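Taurine dioxygenase (Burkholderia xenovorans, PDB 5KEU) probably acts as an iron- and 2-oxoglutarate-dependent dioxygenase of the TfdA family, and holds a magnesium ion at its metal site in this crystal. Local coordinates at residues His123-Ala128 / Thr271-Pro276; Pro132-Ile137 / Val263-Asn268. All coordinates share one frame; numbering follows the deposited sequence. Where two conformers were deposited one is given.

How the contacts relate
Contact 1 and contact 2 lie with their centres about 10 Å apart in the buried middle of the cupin-type core. Along the chain the order is 123-128, 132-137, 263-268, 271-276, so the inner pair of segments forms contact 2 and the outer pair contact 1. Strands 263-267 and 271-274 follow each other in sequence but belong to different sheets: contact 2 sits in the mixed seven-stranded sheet, while contact 1 sits at the edge of the four-stranded antiparallel sheet. The two meet where ND2 of Asn268 probably donates to the carbonyl of Asp125 and where Trp266 packs on the Asp125 carboxylate. The end of strand 263-267 and the residue after it thus pack against the loop carrying Asp125.

Contact 1. Residues His123-Ala128 / Thr271-Pro276; sequences HTDVTA and TAHLAP. With MG (magnesium ion), chain C.
His123 and His273 form an antiparallel hydrogen-bonded pair and turn both imidazoles to the same side, onto one magnesium ion. From its CB, the His273 side chain runs to CG, set between the backbone N and the carbonyl carbon (chi1 57°), which brings one ring face under the carbonyl O of His123. ND1 lies 3.4 Å from His123 O, too poorly angled for a hydrogen bond, and CD2 faces His123 CE1. CE1 comes 3.1 Å from Asp125 OD1 at the ring edge, the carboxylate plane standing 76° from the ring. NE2, at the tip, binds magnesium at 2.1 Å. His123 NE2 binds it at 1.9 Å, and Asp125 OD1 at 2.2 Å. This His-X-Asp...His set is the facial triad of the 2-oxoglutarate-dependent dioxygenases, in which iron is the usual metal; here two waters and the C-terminal O atom of Asn323 complete six ligands. Behind the site, His273 N donates to His123 O (2.8 Å) and His123 N returns a bond to His273 O (3.0 Å). The far nitrogen of the His123 ring, ND1, is bonded to Gly121 O, which fixes the ring's rotation. One residue on, Thr124 OG1 gives its proton to Thr271 O at 2.8 Å.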
loop_
_atom_site.group_PDB
_atom_site.type_symbol
_atom_site.label_atom_id
_atom_site.label_comp_id
_atom_site.label_asym_id
_atom_site.label_seq_id
_atom_site.Cartn_x
_atom_site.Cartn_y
_atom_site.Cartn_z
ATOM N N HIS B 123 3.923 11.177 -5.895
ATOM C CA HIS B 123 4.089 12.585 -6.256
ATOM C C HIS B 123 3.012 13.444 -5.616
ATOM O O HIS B 123 1.933 12.972 -5.242
ATOM C CB HIS B 123 4.026 12.795 -7.774
ATOM C CG HIS B 123 2.691 12.451 -8.349
ATOM N ND1 HIS B 123 2.244 11.152 -8.451
ATOM C CD2 HIS B 123 1.684 13.236 -8.808
ATOM C CE1 HIS B 123 1.025 11.145 -8.964
ATOM N NE2 HIS B 123 0.663 12.398 -9.199
ATOM N N THR B 124 3.328 14.729 -5.524
ATOM C CA THR B 124 2.371 15.770 -5.184
ATOM C C THR B 124 2.105 16.526 -6.476
ATOM O O THR B 124 3.042 16.815 -7.220
ATOM C CB THR B 124 2.936 16.674 -4.094
ATOM O OG1 THR B 124 3.233 15.866 -2.924
ATOM C CG2 THR B 124 1.934 17.712 -3.687
ATOM N N ASP B 125 0.843 16.799 -6.776
ATOM C CA ASP B 125 0.520 17.279 -8.122
ATOM C C ASP B 125 1.113 18.653 -8.415
ATOM O O ASP B 125 0.972 19.587 -7.627
ATOM C CB ASP B 125 -0.983 17.329 -8.311
ATOM C CG ASP B 125 -1.577 15.955 -8.530
ATOM O OD1 ASP B 125 -0.850 15.045 -9.030
ATOM O OD2 ASP B 125 -2.766 15.803 -8.199
ATOM N N VAL B 126 1.723 18.781 -9.596
ATOM C CA VAL B 126 2.179 20.043 -10.172
ATOM C C VAL B 126 3.143 20.802 -9.277
ATOM O O VAL B 126 3.154 22.039 -9.290
ATOM C CB VAL B 126 1.000 20.973 -10.543
ATOM C CG1 VAL B 126 1.402 21.884 -11.707
ATOM C CG2 VAL B 126 -0.248 20.195 -10.892
ATOM N N THR B 127 3.968 20.096 -8.501
ATOM C CA THR B 127 4.913 20.854 -7.689
ATOM C C THR B 127 6.044 21.457 -8.513
ATOM O O THR B 127 6.833 22.228 -7.965
ATOM C CB THR B 127 5.493 20.017 -6.543
ATOM O OG1 THR B 127 6.182 18.862 -7.040
ATOM C CG2 THR B 127 4.391 19.596 -5.586
ATOM N N ALA B 128 6.131 21.163 -9.817
ATOM C CA ALA B 128 7.064 21.927 -10.641
ATOM C C ALA B 128 6.624 23.373 -10.826
ATOM O O ALA B 128 7.431 24.181 -11.293
ATOM C CB ALA B 128 7.253 21.284 -12.024
ATOM N N THR B 271 0.066 15.856 1.265
ATOM C CA THR B 271 0.089 14.477 0.797
ATOM C C THR B 271 0.914 14.356 -0.466
ATOM O O THR B 271 1.168 15.333 -1.172
ATOM C CB THR B 271 -1.316 13.934 0.471
ATOM O OG1 THR B 271 -1.914 14.736 -0.564
ATOM C CG2 THR B 271 -2.206 13.925 1.706
ATOM N N ALA B 272 1.313 13.124 -0.744
ATOM C CA ALA B 272 1.653 12.667 -2.083
ATOM C C ALA B 272 0.765 11.466 -2.375
ATOM O O ALA B 272 0.205 10.857 -1.455
ATOM C CB ALA B 272 3.138 12.277 -2.212
ATOM N N HIS B 273 0.621 11.125 -3.655
ATOM C CA HIS B 273 -0.207 9.979 -4.011
ATOM C C HIS B 273 0.458 9.168 -5.115
ATOM O O HIS B 273 1.438 9.585 -5.742
ATOM C CB HIS B 273 -1.628 10.396 -4.420
ATOM C CG HIS B 273 -1.656 11.372 -5.556
ATOM N ND1 HIS B 273 -1.486 12.727 -5.367
ATOM C CD2 HIS B 273 -1.802 11.193 -6.891
ATOM C CE1 HIS B 273 -1.522 13.342 -6.535
ATOM N NE2 HIS B 273 -1.706 12.435 -7.477
ATOM N N LEU B 274 -0.090 7.974 -5.328
ATOM C CA LEU B 274 0.480 6.966 -6.210
ATOM C C LEU B 274 -0.645 6.467 -7.108
ATOM O O LEU B 274 -1.583 5.824 -6.619
ATOM C CB LEU B 274 1.081 5.808 -5.397
ATOM C CG LEU B 274 1.640 4.643 -6.233
ATOM C CD1 LEU B 274 2.912 5.035 -6.998
ATOM C CD2 LEU B 274 1.876 3.389 -5.363
ATOM N N ALA B 275 -0.554 6.755 -8.412
ATOM C CA ALA B 275 -1.531 6.234 -9.366
ATOM C C ALA B 275 -1.275 4.749 -9.620
ATOM O O ALA B 275 -0.148 4.274 -9.464
ATOM C CB ALA B 275 -1.458 7.006 -10.691
ATOM N N PRO B 276 -2.303 3.989 -10.016
ATOM C CA PRO B 276 -2.123 2.547 -10.181
ATOM C C PRO B 276 -1.230 2.203 -11.354
ATOM O O PRO B 276 -1.238 2.872 -12.387
ATOM C CB PRO B 276 -3.545 2.040 -10.442
ATOM C CG PRO B 276 -4.273 3.245 -10.984
ATOM C CD PRO B 276 -3.714 4.380 -10.188
HETATM MG MG MG C . -1.147 12.943 -9.415
HETATM O O HOH W 1 -2.938 13.621 -9.899
HETATM O O HOH W 2 -1.739 11.058 -10.099
#

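Contact 2. Residues Pro132-Ile137 / Val263-Asn268; sequences PPWASI and VAFWDN
Strands 135-137 and 263-267 run antiparallel, their axes 5.0 Å apart at closest approach and 178° between directions. Ser136 faces Trp266 as a hydrogen-bonded pair, flanked by the non-hydrogen-bonded pairs Ala135-Asp267 and Ile137-Phe265. The two backbone bonds of this pair are unequal: Trp266 N reaches Ser136 O at 3.1 Å, whereas Ser136 N lies 3.3 Å from Trp266 O. Beyond the paired residues two further bonds come from Asn268, whose N donates to Trp134 O from above the carbonyl plane, while its ND2, in one of two deposited conformers, donates to Pro133 O at 2.8 Å within that carbonyl's plane. In that conformer CG, anti to the backbone N (chi1 -152°), carries the amide across to this carbonyl.

On the face bearing Ala135, Ile137, Phe265 and Asp267, Ile137 and Phe265 lie side by side. CG1 of Ile137 rests over one face of the phenyl ring, 3.9 Å from its centroid, a CH-pi contact, and CG2 meets Val263 CG1. Ala135 CB takes the edge of the same ring, 3.7 Å from CE1. Phe79 meets Phe265 edge-to-face, and helix 44-57 covers this side through Ile50 and Leu54. The Asp267 carboxylate is held by a salt bridge to Arg269 and a hydrogen bond to His210.

On the other face, Ser136 CB stands over the six-membered ring of Trp266, 3.7 Å from its centroid and 23° off the normal. The indole also meets the rings of Trp152 and His273.

These strands are neighbours in the larger sheet of the double-stranded beta-helix. One face is apolar at its Ile137-Phe265 end and charged at Asp267, where Arg269 and His210 probably compensate the buried carboxylate. On the other, Trp266, with Ser136 on one side and the His273 ring obliquely off the opposite side, may help to limit movement of the metal-binding imidazole.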
loop_
_atom_site.group_PDB
_atom_site.type_symbol
_atom_site.label_atom_id
_atom_site.label_comp_id
_atom_site.label_asym_id
_atom_site.label_seq_id
_atom_site.Cartn_x
_atom_site.Cartn_y
_atom_site.Cartn_z
ATOM N N PRO B 132 1.410 25.175 -6.694
ATOM C CA PRO B 132 0.732 23.908 -6.967
ATOM C C PRO B 132 -0.685 23.947 -6.432
ATOM O O PRO B 132 -0.978 24.665 -5.459
ATOM C CB PRO B 132 1.595 22.873 -6.227
ATOM C CG PRO B 132 2.953 23.590 -5.993
ATOM C CD PRO B 132 2.584 25.030 -5.813
ATOM N N PRO B 133 -1.610 23.226 -7.065
ATOM C CA PRO B 133 -3.003 23.243 -6.602
ATOM C C PRO B 133 -3.097 22.720 -5.177
ATOM O O PRO B 133 -2.354 21.823 -4.780
ATOM C CB PRO B 133 -3.725 22.319 -7.594
ATOM C CG PRO B 133 -2.632 21.452 -8.183
ATOM C CD PRO B 133 -1.428 22.367 -8.251
ATOM N N TRP B 134 -3.987 23.319 -4.382
ATOM C CA TRP B 134 -4.036 22.877 -2.992
ATOM C C TRP B 134 -4.835 21.598 -2.827
ATOM O O TRP B 134 -4.616 20.862 -1.855
ATOM C CB TRP B 134 -4.579 23.993 -2.081
ATOM C CG TRP B 134 -6.060 24.178 -2.061
ATOM C CD1 TRP B 134 -6.793 25.039 -2.837
ATOM C CD2 TRP B 134 -6.998 23.533 -1.187
ATOM N NE1 TRP B 134 -8.127 24.952 -2.511
ATOM C CE2 TRP B 134 -8.280 24.041 -1.500
ATOM C CE3 TRP B 134 -6.878 22.583 -0.170
ATOM C CZ2 TRP B 134 -9.435 23.615 -0.846
ATOM C CZ3 TRP B 134 -8.029 22.165 0.490
ATOM C CH2 TRP B 134 -9.291 22.682 0.145
ATOM N N ALA B 135 -5.712 21.272 -3.775
ATOM C CA ALA B 135 -6.514 20.065 -3.633
ATOM C C ALA B 135 -6.933 19.574 -5.007
ATOM O O ALA B 135 -6.959 20.340 -5.975
ATOM C CB ALA B 135 -7.764 20.322 -2.775
ATOM N N SER B 136 -7.300 18.300 -5.076
ATOM C CA SER B 136 -7.944 17.750 -6.261
ATOM C C SER B 136 -9.146 16.923 -5.847
ATOM O O SER B 136 -9.191 16.403 -4.735
ATOM C CB SER B 136 -7.002 16.866 -7.077
ATOM O OG SER B 136 -6.029 17.650 -7.724
ATOM N N ILE B 137 -10.101 16.797 -6.769
ATOM C CA ILE B 137 -11.322 16.033 -6.566
ATOM C C ILE B 137 -11.459 15.103 -7.755
ATOM O O ILE B 137 -11.731 15.552 -8.875
ATOM C CB ILE B 137 -12.550 16.939 -6.434
ATOM C CG1 ILE B 137 -12.335 17.890 -5.256
ATOM C CG2 ILE B 137 -13.824 16.107 -6.281
ATOM C CD1 ILE B 137 -13.186 19.088 -5.285
ATOM N N VAL B 263 -15.638 9.077 -4.994
ATOM C CA VAL B 263 -14.971 10.367 -5.108
ATOM C C VAL B 263 -13.835 10.388 -4.103
ATOM O O VAL B 263 -14.008 9.956 -2.960
ATOM C CB VAL B 263 -15.948 11.530 -4.839
ATOM C CG1 VAL B 263 -15.220 12.877 -4.968
ATOM C CG2 VAL B 263 -17.137 11.462 -5.788
ATOM N N ALA B 264 -12.670 10.882 -4.523
ATOM C CA ALA B 264 -11.559 11.156 -3.618
ATOM C C ALA B 264 -11.236 12.645 -3.664
ATOM O O ALA B 264 -11.120 13.223 -4.743
ATOM C CB ALA B 264 -10.324 10.329 -3.989
ATOM N N PHE B 265 -11.065 13.250 -2.490
ATOM C CA PHE B 265 -10.869 14.692 -2.334
ATOM C C PHE B 265 -9.670 14.828 -1.406
ATOM O O PHE B 265 -9.774 14.492 -0.221
ATOM C CB PHE B 265 -12.136 15.312 -1.733
ATOM C CG PHE B 265 -12.123 16.821 -1.564
ATOM C CD1 PHE B 265 -11.076 17.620 -2.009
ATOM C CD2 PHE B 265 -13.214 17.433 -0.956
ATOM C CE1 PHE B 265 -11.122 19.014 -1.844
ATOM C CE2 PHE B 265 -13.271 18.820 -0.792
ATOM C CZ PHE B 265 -12.208 19.608 -1.232
ATOM N N TRP B 266 -8.518 15.245 -1.930
ATOM C CA TRP B 266 -7.318 15.236 -1.104
ATOM C C TRP B 266 -6.646 16.599 -1.036
ATOM O O TRP B 266 -6.776 17.422 -1.946
ATOM C CB TRP B 266 -6.295 14.198 -1.578
ATOM C CG TRP B 266 -5.652 14.403 -2.936
ATOM C CD1 TRP B 266 -4.463 15.017 -3.194
ATOM C CD2 TRP B 266 -6.117 13.889 -4.192
ATOM N NE1 TRP B 266 -4.172 14.950 -4.536
ATOM C CE2 TRP B 266 -5.167 14.253 -5.170
ATOM C CE3 TRP B 266 -7.258 13.188 -4.586
ATOM C CZ2 TRP B 266 -5.323 13.933 -6.523
ATOM C CZ3 TRP B 266 -7.406 12.863 -5.922
ATOM C CH2 TRP B 266 -6.445 13.241 -6.875
ATOM N N ASP B 267 -5.912 16.795 0.066
ATOM C CA ASP B 267 -5.168 18.023 0.356
ATOM C C ASP B 267 -3.749 17.822 -0.172
ATOM O O ASP B 267 -2.942 17.101 0.428
ATOM C CB ASP B 267 -5.202 18.307 1.857
ATOM C CG ASP B 267 -4.555 19.645 2.230
ATOM O OD1 ASP B 267 -3.897 20.250 1.356
ATOM O OD2 ASP B 267 -4.693 20.065 3.398
ATOM N N ASN B 268 -3.475 18.436 -1.329
ATOM C CA ASN B 268 -2.176 18.424 -1.995
ATOM C C ASN B 268 -1.095 19.123 -1.170
ATOM O O ASN B 268 0.091 18.994 -1.490
ATOM C CB ASN B 268 -2.351 19.108 -3.370
ATOM C CG ASN B 268 -1.372 18.624 -4.450
ATOM O OD1 ASN B 268 -1.168 17.413 -4.637
ATOM N ND2 ASN B 268 -0.792 19.597 -5.213
#